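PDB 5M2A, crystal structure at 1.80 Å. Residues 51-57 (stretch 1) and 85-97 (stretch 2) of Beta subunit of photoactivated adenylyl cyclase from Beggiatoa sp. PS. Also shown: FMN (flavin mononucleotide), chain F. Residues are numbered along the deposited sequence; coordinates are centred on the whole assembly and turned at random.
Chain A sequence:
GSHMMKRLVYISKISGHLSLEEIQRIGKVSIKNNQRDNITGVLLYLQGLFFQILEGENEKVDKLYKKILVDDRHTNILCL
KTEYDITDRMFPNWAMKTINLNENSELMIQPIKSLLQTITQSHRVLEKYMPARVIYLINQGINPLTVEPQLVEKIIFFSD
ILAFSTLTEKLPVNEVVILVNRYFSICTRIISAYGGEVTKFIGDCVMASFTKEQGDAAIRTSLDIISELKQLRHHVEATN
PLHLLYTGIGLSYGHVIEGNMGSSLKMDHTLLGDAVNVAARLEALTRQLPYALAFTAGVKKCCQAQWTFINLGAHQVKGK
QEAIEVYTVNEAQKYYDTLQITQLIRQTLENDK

Stretch 1, residues 51-57: FQILEGE
Stretch 2, residues 85-97: DITDRMFPNWAMK

Stretch 1 runs as an extended strand through Phe 51–Glu 55 (phi −116 to −146°, psi 128 to 150°) and turns a corner at Gly 56 (156/−178°), where a CB would jam against the preceding carbonyl O. Stretch 2 is irregular, with a type I turn from Phe 91 to Trp 94 closed by Trp 94 N to Phe 91 O (3.1 Å). In register, the CA of Glu 55 lies 6.8 Å from that of Arg 89, and the CA of Leu 54 8.4 Å from that of Met 96.

Hydrogen bonds centre on the buried Glu 55 carboxylate (chi1 p, chi2 t), whose CA-to-CB bond points toward stretch 2. Met 90 N donates to Glu 55 OE2 (2.7 Å, 175°) and Phe 91 N to Glu 55 OE1 (2.7 Å, 160°), so two consecutive backbone amides each donate to a different oxygen of the side chain. Arg 89 (m, t, t) adds a weak bond from NH1 to Glu 55 O (3.3 Å).

Two apolar contacts add to this. Ile 53 (m, t) places CD1 at the edge of the Phe 91 ring (chi1 m), 3.9 Å from CE2. Met 96 (t, p, p) curls back so that CE sits 3.6 Å from Leu 54 CD2 (m, t).

At the flavin, Gln 52 (t, t) NE2 donates to FMN N5 (3.0 Å), weakly to FMN O4 (3.0 Å), and weakly to Met 96 SD (3.5 Å), linking both stretches to the cofactor.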

# COMPACT_ATOMS: atom_id res chain seq x y z
N PHE A 51 17.92 -12.27 -13.41
CA PHE A 51 18.58 -11.11 -12.83
C PHE A 51 19.61 -10.66 -13.85
O PHE A 51 20.40 -11.48 -14.31
CB PHE A 51 19.30 -11.44 -11.50
CG PHE A 51 18.46 -12.18 -10.50
CD1 PHE A 51 18.07 -13.49 -10.72
CD2 PHE A 51 18.09 -11.58 -9.31
CE1 PHE A 51 17.30 -14.18 -9.79
CE2 PHE A 51 17.32 -12.27 -8.38
CZ PHE A 51 16.93 -13.57 -8.62
N GLN A 52 19.61 -9.39 -14.21
CA GLN A 52 20.65 -8.95 -15.13
C GLN A 52 21.23 -7.61 -14.72
O GLN A 52 20.51 -6.71 -14.29
CB GLN A 52 20.14 -8.88 -16.58
CG GLN A 52 21.31 -8.81 -17.61
CD GLN A 52 20.86 -8.94 -19.05
OE1 GLN A 52 19.71 -8.64 -19.38
NE2 GLN A 52 21.76 -9.40 -19.91
N ILE A 53 22.55 -7.50 -14.87
CA ILE A 53 23.28 -6.26 -14.69
C ILE A 53 23.88 -5.89 -16.03
O ILE A 53 24.54 -6.73 -16.66
CB ILE A 53 24.38 -6.40 -13.62
CG1 ILE A 53 23.79 -6.94 -12.31
CG2 ILE A 53 25.08 -5.07 -13.39
CD1 ILE A 53 24.84 -7.24 -11.23
N LEU A 54 23.64 -4.66 -16.48
CA LEU A 54 24.16 -4.15 -17.74
C LEU A 54 24.96 -2.88 -17.47
O LEU A 54 24.56 -2.06 -16.65
CB LEU A 54 23.02 -3.84 -18.73
CG LEU A 54 22.13 -4.98 -19.21
CD1 LEU A 54 20.97 -4.44 -20.04
CD2 LEU A 54 22.93 -6.00 -20.01
N GLU A 55 26.10 -2.72 -18.15
CA GLU A 55 26.89 -1.51 -17.98
C GLU A 55 27.55 -1.13 -19.30
O GLU A 55 27.87 -1.99 -20.13
CB GLU A 55 27.93 -1.66 -16.87
CG GLU A 55 28.63 -2.99 -16.85
CD GLU A 55 29.64 -3.11 -15.72
OE1 GLU A 55 30.47 -4.05 -15.77
OE2 GLU A 55 29.60 -2.28 -14.79
N GLY A 56 27.74 0.17 -19.47
CA GLY A 56 28.30 0.70 -20.70
C GLY A 56 27.86 2.15 -20.86
O GLY A 56 27.18 2.70 -20.01
N GLU A 57 28.28 2.74 -21.98
CA GLU A 57 27.88 4.12 -22.26
C GLU A 57 26.36 4.23 -22.30
O GLU A 57 25.66 3.31 -22.74
CB GLU A 57 28.50 4.60 -23.57
CG GLU A 57 29.86 5.25 -23.37
CD GLU A 57 30.59 5.51 -24.67
OE1 GLU A 57 30.13 5.01 -25.72
OE2 GLU A 57 31.63 6.21 -24.64
N ASP A 85 26.90 7.88 -14.33
CA ASP A 85 28.26 8.41 -14.31
C ASP A 85 29.20 7.51 -13.51
O ASP A 85 29.97 7.97 -12.66
CB ASP A 85 28.28 9.85 -13.78
CG ASP A 85 29.52 10.61 -14.18
OD1 ASP A 85 30.54 9.98 -14.52
OD2 ASP A 85 29.49 11.86 -14.14
N ILE A 86 29.13 6.21 -13.79
CA ILE A 86 29.94 5.24 -13.06
C ILE A 86 31.40 5.40 -13.46
O ILE A 86 31.74 5.69 -14.61
CB ILE A 86 29.45 3.80 -13.30
CG1 ILE A 86 29.59 3.43 -14.78
CG2 ILE A 86 28.01 3.64 -12.84
CD1 ILE A 86 29.66 1.94 -15.04
N THR A 87 32.29 5.21 -12.48
CA THR A 87 33.71 5.34 -12.73
C THR A 87 34.32 4.05 -13.28
O THR A 87 35.13 4.10 -14.21
CB THR A 87 34.44 5.75 -11.45
OG1 THR A 87 33.86 6.96 -10.93
CG2 THR A 87 35.92 5.98 -11.72
N ASP A 88 33.93 2.90 -12.74
CA ASP A 88 34.53 1.63 -13.10
C ASP A 88 33.45 0.62 -13.47
O ASP A 88 32.40 0.54 -12.82
CB ASP A 88 35.36 1.07 -11.94
CG ASP A 88 36.28 2.11 -11.34
OD1 ASP A 88 37.06 2.74 -12.09
OD2 ASP A 88 36.23 2.31 -10.10
N ARG A 89 33.71 -0.14 -14.53
CA ARG A 89 32.87 -1.29 -14.85
C ARG A 89 32.96 -2.32 -13.74
O ARG A 89 34.03 -2.56 -13.17
CB ARG A 89 33.31 -1.92 -16.17
CG ARG A 89 32.93 -1.11 -17.40
CD ARG A 89 33.44 -1.79 -18.66
NE ARG A 89 33.21 -0.97 -19.84
CZ ARG A 89 32.14 -1.06 -20.62
NH1 ARG A 89 31.18 -1.93 -20.33
NH2 ARG A 89 32.02 -0.27 -21.68
N MET A 90 31.83 -2.95 -13.44
CA MET A 90 31.81 -4.01 -12.45
C MET A 90 32.33 -5.33 -13.01
O MET A 90 32.94 -6.12 -12.28
CB MET A 90 30.38 -4.19 -11.92
CG MET A 90 30.30 -4.64 -10.49
SD MET A 90 28.60 -4.66 -9.89
CE MET A 90 28.90 -4.82 -8.13
N PHE A 91 32.11 -5.59 -14.30
CA PHE A 91 32.47 -6.85 -14.93
C PHE A 91 33.19 -6.56 -16.25
O PHE A 91 32.71 -6.93 -17.33
CB PHE A 91 31.23 -7.72 -15.14
CG PHE A 91 30.39 -7.85 -13.91
CD1 PHE A 91 30.78 -8.69 -12.89
CD2 PHE A 91 29.24 -7.11 -13.77
CE1 PHE A 91 30.02 -8.81 -11.74
CE2 PHE A 91 28.47 -7.22 -12.62
CZ PHE A 91 28.86 -8.07 -11.61
N PRO A 92 34.36 -5.93 -16.18
CA PRO A 92 35.01 -5.45 -17.41
C PRO A 92 35.37 -6.55 -18.40
O PRO A 92 35.57 -6.25 -19.58
CB PRO A 92 36.27 -4.75 -16.88
CG PRO A 92 36.56 -5.44 -15.59
CD PRO A 92 35.21 -5.76 -15.00
N ASN A 93 35.46 -7.80 -17.96
CA ASN A 93 35.92 -8.89 -18.81
C ASN A 93 34.78 -9.74 -19.36
O ASN A 93 35.05 -10.70 -20.10
CB ASN A 93 36.90 -9.78 -18.05
CG ASN A 93 38.08 -9.00 -17.49
OD1 ASN A 93 38.73 -8.23 -18.20
ND2 ASN A 93 38.36 -9.20 -16.21
N TRP A 94 33.53 -9.43 -19.02
CA TRP A 94 32.39 -10.25 -19.42
C TRP A 94 31.45 -9.41 -20.27
O TRP A 94 30.71 -8.58 -19.74
CB TRP A 94 31.66 -10.79 -18.20
CG TRP A 94 32.47 -11.67 -17.30
CD1 TRP A 94 33.59 -12.37 -17.63
CD2 TRP A 94 32.20 -11.96 -15.92
NE1 TRP A 94 34.05 -13.07 -16.54
CE2 TRP A 94 33.21 -12.84 -15.48
CE3 TRP A 94 31.21 -11.56 -15.02
CZ2 TRP A 94 33.26 -13.32 -14.17
CZ3 TRP A 94 31.26 -12.04 -13.72
CH2 TRP A 94 32.27 -12.91 -13.31
N ALA A 95 31.46 -9.63 -21.59
CA ALA A 95 30.45 -9.01 -22.44
C ALA A 95 29.05 -9.36 -21.94
O ALA A 95 28.18 -8.49 -21.82
CB ALA A 95 30.65 -9.47 -23.89
N MET A 96 28.83 -10.65 -21.65
CA MET A 96 27.64 -11.08 -20.93
C MET A 96 27.88 -12.48 -20.36
O MET A 96 27.83 -13.47 -21.09
CB MET A 96 26.40 -11.08 -21.83
CG MET A 96 25.11 -11.47 -21.10
SD MET A 96 24.93 -10.71 -19.47
CE MET A 96 25.03 -8.96 -19.88
N LYS A 97 28.15 -12.56 -19.07
CA LYS A 97 28.37 -13.83 -18.40
C LYS A 97 27.03 -14.36 -17.90
O LYS A 97 26.33 -13.67 -17.15
CB LYS A 97 29.35 -13.68 -17.25
CG LYS A 97 29.38 -14.85 -16.27
CD LYS A 97 30.11 -16.03 -16.85
CE LYS A 97 31.60 -15.76 -16.89
NZ LYS A 97 32.34 -16.82 -17.62
N1 FMN F . 20.50 -8.95 -26.06
C2 FMN F . 21.71 -8.30 -26.07
O2 FMN F . 22.17 -7.87 -27.13
N3 FMN F . 22.41 -8.10 -24.90
C4 FMN F . 21.90 -8.56 -23.71
O4 FMN F . 22.52 -8.39 -22.66
C4A FMN F . 20.68 -9.23 -23.69
N5 FMN F . 20.19 -9.69 -22.49
C5A FMN F . 18.99 -10.34 -22.46
C6 FMN F . 18.50 -10.80 -21.25
C7 FMN F . 17.29 -11.47 -21.20
C7M FMN F . 16.79 -11.95 -19.87
C8 FMN F . 16.56 -11.67 -22.37
C8M FMN F . 15.25 -12.39 -22.32
C9 FMN F . 17.05 -11.21 -23.59
C9A FMN F . 18.27 -10.54 -23.63
N10 FMN F . 18.76 -10.08 -24.84
C10 FMN F . 19.97 -9.42 -24.87
C1' FMN F . 17.97 -10.33 -26.10
C2' FMN F . 17.40 -9.08 -26.75
O2' FMN F . 16.13 -8.80 -26.20
C3' FMN F . 17.27 -9.33 -28.24
O3' FMN F . 16.62 -10.57 -28.44
C4' FMN F . 18.64 -9.36 -28.90
O4' FMN F . 19.30 -8.13 -28.68
C5' FMN F . 18.53 -9.59 -30.41
O5' FMN F . 17.78 -8.55 -30.98
P FMN F . 17.70 -8.37 -32.57
O1P FMN F . 18.96 -7.68 -33.03
O2P FMN F . 17.58 -9.73 -33.22
O3P FMN F . 16.49 -7.52 -32.91